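Local coordinates for protein acetyl-CoA C-acetyltransferase (PDB 7N7Z) that probably catalyses the reversible condensation of two acetyl-CoA molecules to acetoacetyl-CoA and free coenzyme A, at residues A26-N31 / V204-K209; A14-G19 / A34-N39; V116-S121 / T363-I368. All blocks are in the same frame, centred on the assembly; numbering follows the deposited sequence.

Interaction 1: residues A26-N31 / V204-K209; sequences ASVRAN and VPVVIK
The small antiparallel hairpin of strands 206-208 and 215-217 sets Val206 and Ile208 against Val28, in the loop that leads into helix 30-45. Along the strand Val206 points at the loop, Val207 points away, and Ile208 reaches the loop only with its end. Val28 makes the contact with one methyl, CG2, which its first torsion (chi1 -166°) puts anti to the carbonyl carbon and beside the backbone N. From there Val28 CG2 lies 3.7 Å from Ile208 CD1 and 4.0 Å from Val206 CG1, so a single methyl bridges two strand residues. The valines meet tip to tip, whereas the Val28 and Ile208 side chains pass each other at a slant. Ile208 CB is not aimed at the loop; the longer branch bends back and delivers CD1 there. Next to this, Ser27 lays its hydroxyl over the same isoleucine, with Ser27 OG 3.7 Å from Ile208 CG2 and equally far from Ile208 CD1. Leu33 touches both Val28 and Val206, extending the apolar patch onto helix 30-45. Strand 215-217 holds Val206 and Ile208 by backbone hydrogen bonds. No hydrogen bond joins 26-31 to 204-209, and the two together bury 135 Å². The loop and hairpin are therefore held to each other by nondirectional dispersion contacts, with the exposed Ser27 at their solvent-facing border.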
# COMPACT_ATOMS: atom_id res chain seq x y z
N ALA B 26 -2.98 18.87 12.54
CA ALA B 26 -2.70 17.70 11.71
C ALA B 26 -1.28 17.19 11.88
O ALA B 26 -1.02 16.01 11.59
CB ALA B 26 -2.96 18.04 10.24
N SER B 27 -0.36 18.03 12.33
CA SER B 27 1.03 17.65 12.51
C SER B 27 1.31 17.01 13.87
O SER B 27 2.44 16.58 14.11
CB SER B 27 1.94 18.87 12.34
OG SER B 27 1.40 19.99 13.01
N VAL B 28 0.32 16.95 14.75
CA VAL B 28 0.49 16.47 16.12
C VAL B 28 -0.19 15.11 16.23
O VAL B 28 -1.43 15.02 16.16
CB VAL B 28 -0.07 17.46 17.15
CG1 VAL B 28 0.42 17.11 18.55
CG2 VAL B 28 0.33 18.88 16.78
N ARG B 29 0.60 14.06 16.41
CA ARG B 29 0.05 12.72 16.53
C ARG B 29 -0.73 12.59 17.84
O ARG B 29 -0.58 13.38 18.77
CB ARG B 29 1.16 11.68 16.46
CG ARG B 29 1.99 11.74 15.18
CD ARG B 29 1.22 11.22 13.98
NE ARG B 29 0.81 9.83 14.14
CZ ARG B 29 1.62 8.78 14.00
NH1 ARG B 29 2.90 8.93 13.70
NH2 ARG B 29 1.13 7.56 14.17
N ALA B 30 -1.58 11.55 17.89
CA ALA B 30 -2.51 11.41 19.00
C ALA B 30 -1.79 11.36 20.34
O ALA B 30 -2.24 11.96 21.32
CB ALA B 30 -3.36 10.15 18.81
N ASN B 31 -0.66 10.65 20.41
CA ASN B 31 0.03 10.49 21.69
C ASN B 31 0.59 11.80 22.21
O ASN B 31 0.61 12.03 23.43
CB ASN B 31 1.15 9.46 21.55
CG ASN B 31 0.63 8.07 21.25
OD1 ASN B 31 -0.57 7.82 21.32
ND2 ASN B 31 1.53 7.16 20.91
N VAL B 204 -5.75 23.77 27.10
CA VAL B 204 -4.31 23.90 27.18
C VAL B 204 -3.79 24.02 25.75
O VAL B 204 -4.11 23.16 24.92
CB VAL B 204 -3.64 22.72 27.90
CG1 VAL B 204 -4.02 21.39 27.26
CG2 VAL B 204 -2.12 22.89 27.91
N PRO B 205 -3.02 25.05 25.40
CA PRO B 205 -2.66 25.24 24.00
C PRO B 205 -1.68 24.18 23.51
O PRO B 205 -0.94 23.57 24.28
CB PRO B 205 -2.01 26.63 23.98
CG PRO B 205 -1.53 26.85 25.37
CD PRO B 205 -2.46 26.10 26.27
N VAL B 206 -1.71 23.95 22.20
CA VAL B 206 -0.80 23.04 21.52
C VAL B 206 0.16 23.86 20.68
O VAL B 206 -0.26 24.69 19.86
CB VAL B 206 -1.56 22.03 20.64
CG1 VAL B 206 -0.59 21.11 19.91
CG2 VAL B 206 -2.54 21.22 21.48
N VAL B 207 1.46 23.64 20.88
CA VAL B 207 2.50 24.44 20.25
C VAL B 207 3.10 23.64 19.10
O VAL B 207 3.62 22.53 19.30
CB VAL B 207 3.58 24.84 21.27
CG1 VAL B 207 4.74 25.49 20.56
CG2 VAL B 207 3.00 25.78 22.31
N ILE B 208 3.02 24.19 17.89
CA ILE B 208 3.59 23.57 16.70
C ILE B 208 5.02 24.08 16.55
O ILE B 208 5.24 25.28 16.40
CB ILE B 208 2.76 23.88 15.45
CG1 ILE B 208 1.25 23.78 15.73
CG2 ILE B 208 3.17 22.96 14.30
CD1 ILE B 208 0.69 22.37 15.77
N LYS B 209 5.98 23.16 16.58
CA LYS B 209 7.40 23.53 16.55
C LYS B 209 7.90 23.56 15.10
O LYS B 209 8.69 22.74 14.65
CB LYS B 209 8.22 22.56 17.39
CG LYS B 209 8.03 22.73 18.89
CD LYS B 209 8.95 23.80 19.45
CE LYS B 209 8.73 24.01 20.94
NZ LYS B 209 9.02 22.77 21.72

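Interaction 2: residues A14-G19 / A34-N39; sequences ARTPIG and AIIAAN
Ala14 and Thr16, in and just past the first part of strand 8-20, lie against Ala37 and Ile36 of helix 30-45. The van der Waals contacts are few and involve small groups. Ala14 CB points at the helix backbone and reaches Ala37 O at 3.8 Å. Thr16 uses its methyl: Thr16 CG2 stands 4.2 Å from Ala37 CB and 4.4 Å from Ile36 CG2. Its first torsion (chi1 73°) places OG1 between the backbone N and carbonyl carbon, which leaves CG2 as the branch directed at the helix. Ala37 buries most, 59 Å², of the four contacting residues, despite having only one side-chain carbon.

No hydrogen bond crosses to the helix; the side-chain ones lie in the 14-19 segment. Thr16 OG1 donates to Pro17 O at 3.1 Å, tilted out of the carbonyl plane, and also accepts from Ala257 N of the neighbouring strand 254-264. Arg15 NH1 reaches Thr16 O, also at 3.1 Å, through a bent N-H...O angle of 138°, with the oxygen displaced from the guanidinium plane.

Charge pairing lies on the side away from the helix, where CB of Arg15 points. Its extended chain carries NE to a salt bridge with Glu202 and NH1 to another with Asp220, which also accepts from Ile18 N.

The segment is thus two-sided: the Ala14 and Thr16 methyls pack on the helix, one against a backbone carbonyl oxygen and the other against side chains, while the polar groups of Arg15 and Thr16 are engaged within the segment and by Glu202, Asp220 and Ala257.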
# COMPACT_ATOMS: atom_id res chain seq x y z
N ALA B 14 -8.42 19.03 31.67
CA ALA B 14 -7.86 19.84 30.61
C ALA B 14 -8.17 19.20 29.27
O ALA B 14 -8.41 17.99 29.18
CB ALA B 14 -6.35 20.02 30.77
N ARG B 15 -8.18 20.03 28.23
CA ARG B 15 -8.30 19.55 26.86
C ARG B 15 -7.52 20.49 25.96
O ARG B 15 -7.28 21.65 26.29
CB ARG B 15 -9.76 19.46 26.42
CG ARG B 15 -10.48 20.80 26.25
CD ARG B 15 -11.76 20.63 25.43
NE ARG B 15 -12.50 21.88 25.27
CZ ARG B 15 -12.44 22.68 24.21
NH1 ARG B 15 -11.64 22.41 23.19
NH2 ARG B 15 -13.20 23.77 24.17
N THR B 16 -7.10 19.96 24.81
CA THR B 16 -6.52 20.79 23.77
C THR B 16 -7.64 21.43 22.97
O THR B 16 -8.81 21.07 23.11
CB THR B 16 -5.62 19.94 22.87
OG1 THR B 16 -6.42 19.10 22.04
CG2 THR B 16 -4.68 19.08 23.70
N PRO B 17 -7.32 22.40 22.12
CA PRO B 17 -8.32 22.89 21.16
C PRO B 17 -8.76 21.76 20.24
O PRO B 17 -8.05 20.78 20.03
CB PRO B 17 -7.58 23.99 20.40
CG PRO B 17 -6.45 24.40 21.29
CD PRO B 17 -6.05 23.15 22.02
N ILE B 18 -9.96 21.91 19.69
CA ILE B 18 -10.50 20.96 18.73
C ILE B 18 -10.09 21.44 17.34
O ILE B 18 -10.63 22.43 16.83
CB ILE B 18 -12.02 20.82 18.86
CG1 ILE B 18 -12.37 20.38 20.28
CG2 ILE B 18 -12.55 19.81 17.85
CD1 ILE B 18 -13.86 20.26 20.54
N GLY B 19 -9.14 20.74 16.72
CA GLY B 19 -8.62 21.14 15.44
C GLY B 19 -9.42 20.59 14.27
O GLY B 19 -10.13 19.59 14.39
N ALA B 34 -2.24 13.77 23.62
CA ALA B 34 -2.59 13.18 24.91
C ALA B 34 -1.62 13.62 26.00
O ALA B 34 -2.03 13.89 27.13
CB ALA B 34 -2.61 11.65 24.80
N ILE B 35 -0.33 13.70 25.67
CA ILE B 35 0.67 14.09 26.66
C ILE B 35 0.42 15.53 27.12
O ILE B 35 0.53 15.84 28.31
CB ILE B 35 2.08 13.91 26.09
CG1 ILE B 35 2.49 12.44 26.16
CG2 ILE B 35 3.09 14.78 26.84
CD1 ILE B 35 3.59 12.07 25.19
N ILE B 36 0.09 16.42 26.18
CA ILE B 36 -0.15 17.81 26.54
C ILE B 36 -1.38 17.93 27.43
O ILE B 36 -1.36 18.61 28.46
CB ILE B 36 -0.28 18.68 25.27
CG1 ILE B 36 1.06 18.77 24.55
CG2 ILE B 36 -0.80 20.07 25.63
CD1 ILE B 36 0.97 19.30 23.13
N ALA B 37 -2.47 17.25 27.06
CA ALA B 37 -3.68 17.30 27.87
C ALA B 37 -3.46 16.64 29.22
O ALA B 37 -3.95 17.13 30.24
CB ALA B 37 -4.83 16.63 27.12
N ALA B 38 -2.74 15.52 29.25
CA ALA B 38 -2.50 14.82 30.51
C ALA B 38 -1.66 15.67 31.46
O ALA B 38 -1.97 15.77 32.65
CB ALA B 38 -1.83 13.48 30.25
N ASN B 39 -0.58 16.27 30.94
CA ASN B 39 0.25 17.12 31.79
C ASN B 39 -0.55 18.29 32.35
O ASN B 39 -0.38 18.66 33.52
CB ASN B 39 1.46 17.63 30.99
CG ASN B 39 2.58 16.61 30.92
OD1 ASN B 39 2.82 15.87 31.88
ND2 ASN B 39 3.27 16.57 29.79

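Interaction 3: residues V116-S121 / T363-I368; sequences VTAVES and TGLRII
Leu365 of helix 360-378 lies over Ala118 with its stem and over Val116 with one branch, and nearly half of the 140 Å² buried here, 68 Å², is its own. Its CB points at strand 113-121, as that of Ala118 points back at the helix, so the two beta carbons face each other: Ala118 CB and Leu365 CB are 3.7 Å apart. The alanine's brevity fits the close backbone approach at this point, where the CA atoms of Ala118 and Leu365 are 6.3 Å apart.

Beyond CB, the leucine reaches toward the strand, slanting toward its Val116 end. CG is anti to the backbone N (chi1 -179°), and the next torsion (chi2 59°) swings CD1 aside and leaves CD2 anti to CA, as the leading methyl. Leu365 CD2 settles between two residues of the same strand face, 4.1 Å from both Ala118 CB and Val116 CG1, and it also rests 3.8 Å from Val116 O. Val116 and Leu365 cross obliquely, so they share a methyl-to-methyl contact without lying alongside each other. Thr117 and Val119, between and beyond the contacting residues, point the other way and touch Ala38 and Ala30 of helix 30-45.

The same apolar layer includes helix 94-107, since Val116 touches Ala98 and Ala102 and Leu365 touches Thr99, while Ala258 of strand 254-264 also meets Leu365. Two residues before Leu365, Thr363 OG1 is hydrogen-bonded to ND1 of His358, a predicted catalytic residue; the His358 side chain is about 10 Å from that of Ala118.

A strand of the N-terminal half covered on one face by helix 30-45 and on the other by a buried helix of the C-terminal half is characteristic of the layered alpha-beta-alpha-beta-alpha thiolase fold.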
# COMPACT_ATOMS: atom_id res chain seq x y z
N VAL B 116 -7.05 9.56 33.38
CA VAL B 116 -7.85 9.18 32.23
C VAL B 116 -7.49 10.12 31.09
O VAL B 116 -7.60 11.34 31.23
CB VAL B 116 -9.36 9.24 32.52
CG1 VAL B 116 -10.16 8.90 31.27
CG2 VAL B 116 -9.71 8.29 33.65
N THR B 117 -7.04 9.55 29.97
CA THR B 117 -6.76 10.31 28.76
C THR B 117 -7.72 9.87 27.67
O THR B 117 -8.05 8.69 27.55
CB THR B 117 -5.32 10.11 28.29
OG1 THR B 117 -5.09 8.72 28.01
CG2 THR B 117 -4.34 10.58 29.36
N ALA B 118 -8.17 10.84 26.87
CA ALA B 118 -9.09 10.58 25.77
C ALA B 118 -8.62 11.40 24.58
O ALA B 118 -8.53 12.62 24.67
CB ALA B 118 -10.53 10.94 26.15
N VAL B 119 -8.32 10.73 23.46
CA VAL B 119 -7.67 11.39 22.34
C VAL B 119 -8.16 10.78 21.04
O VAL B 119 -8.49 9.59 20.96
CB VAL B 119 -6.13 11.29 22.44
CG1 VAL B 119 -5.68 9.83 22.34
CG2 VAL B 119 -5.48 12.12 21.35
N GLU B 120 -8.20 11.62 20.00
CA GLU B 120 -8.44 11.16 18.64
C GLU B 120 -7.79 12.16 17.70
O GLU B 120 -8.21 13.32 17.64
CB GLU B 120 -9.93 11.03 18.35
CG GLU B 120 -10.25 10.09 17.19
CD GLU B 120 -9.83 8.66 17.47
OE1 GLU B 120 -10.31 8.10 18.47
OE2 GLU B 120 -9.02 8.11 16.70
N SER B 121 -6.76 11.72 16.98
CA SER B 121 -6.12 12.52 15.94
C SER B 121 -6.56 11.93 14.60
O SER B 121 -5.85 11.16 13.97
CB SER B 121 -4.60 12.51 16.10
OG SER B 121 -3.97 13.06 14.95
N THR B 363 -14.16 12.84 22.60
CA THR B 363 -15.39 13.56 22.90
C THR B 363 -16.04 13.08 24.19
O THR B 363 -16.57 13.88 24.96
CB THR B 363 -16.37 13.42 21.73
OG1 THR B 363 -15.83 14.06 20.57
CG2 THR B 363 -17.71 14.06 22.09
N GLY B 364 -16.01 11.77 24.43
CA GLY B 364 -16.65 11.24 25.63
C GLY B 364 -16.20 11.94 26.89
O GLY B 364 -17.00 12.17 27.81
N LEU B 365 -14.92 12.28 26.97
CA LEU B 365 -14.39 13.02 28.11
C LEU B 365 -14.39 14.52 27.87
O LEU B 365 -14.44 15.29 28.84
CB LEU B 365 -12.97 12.56 28.43
CG LEU B 365 -12.29 13.24 29.63
CD1 LEU B 365 -13.10 13.03 30.90
CD2 LEU B 365 -10.88 12.71 29.80
N ARG B 366 -14.34 14.96 26.61
CA ARG B 366 -14.36 16.38 26.31
C ARG B 366 -15.59 17.04 26.92
O ARG B 366 -15.50 18.08 27.59
CB ARG B 366 -14.32 16.60 24.80
CG ARG B 366 -13.71 17.92 24.37
CD ARG B 366 -14.71 19.07 24.42
NE ARG B 366 -15.79 18.89 23.45
CZ ARG B 366 -16.99 19.45 23.55
NH1 ARG B 366 -17.31 20.23 24.57
NH2 ARG B 366 -17.90 19.21 22.61
N ILE B 367 -16.77 16.46 26.69
CA ILE B 367 -18.00 17.08 27.15
C ILE B 367 -18.12 17.03 28.67
O ILE B 367 -18.83 17.86 29.25
CB ILE B 367 -19.22 16.41 26.48
CG1 ILE B 367 -19.31 14.92 26.83
CG2 ILE B 367 -19.15 16.58 24.96
CD1 ILE B 367 -20.62 14.29 26.42
N ILE B 368 -17.44 16.09 29.33
CA ILE B 368 -17.38 16.13 30.78
C ILE B 368 -16.53 17.31 31.23
O ILE B 368 -16.89 18.04 32.16
CB ILE B 368 -16.83 14.80 31.34
CG1 ILE B 368 -17.81 13.66 31.10
CG2 ILE B 368 -16.54 14.93 32.82
CD1 ILE B 368 -17.16 12.30 31.18

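Interaction 1 is partly buried, interactions 2 and 3 buried; the centres move inward, about 18, 12 and 5 Å from the chain centre. Interactions 1 and 2 both involve helix 30-45, one through the loop entering it and one through its body; Val204 N probably bonds Arg15 O, and Val206 packs on Thr16. Interactions 2 and 3 reach the same mixed sheet, with Ala38 and Thr117 touching between them. None of the three has a hydrogen bond between its own two segments. Interaction 1 pairs valine and isoleucine methyls with a serine, whereas 2 and 3 bring backbones close through alanines, with a threonine methyl in one and a leucine and valine in the other. Interaction 3 alone joins the N- and C-terminal thiolase domains.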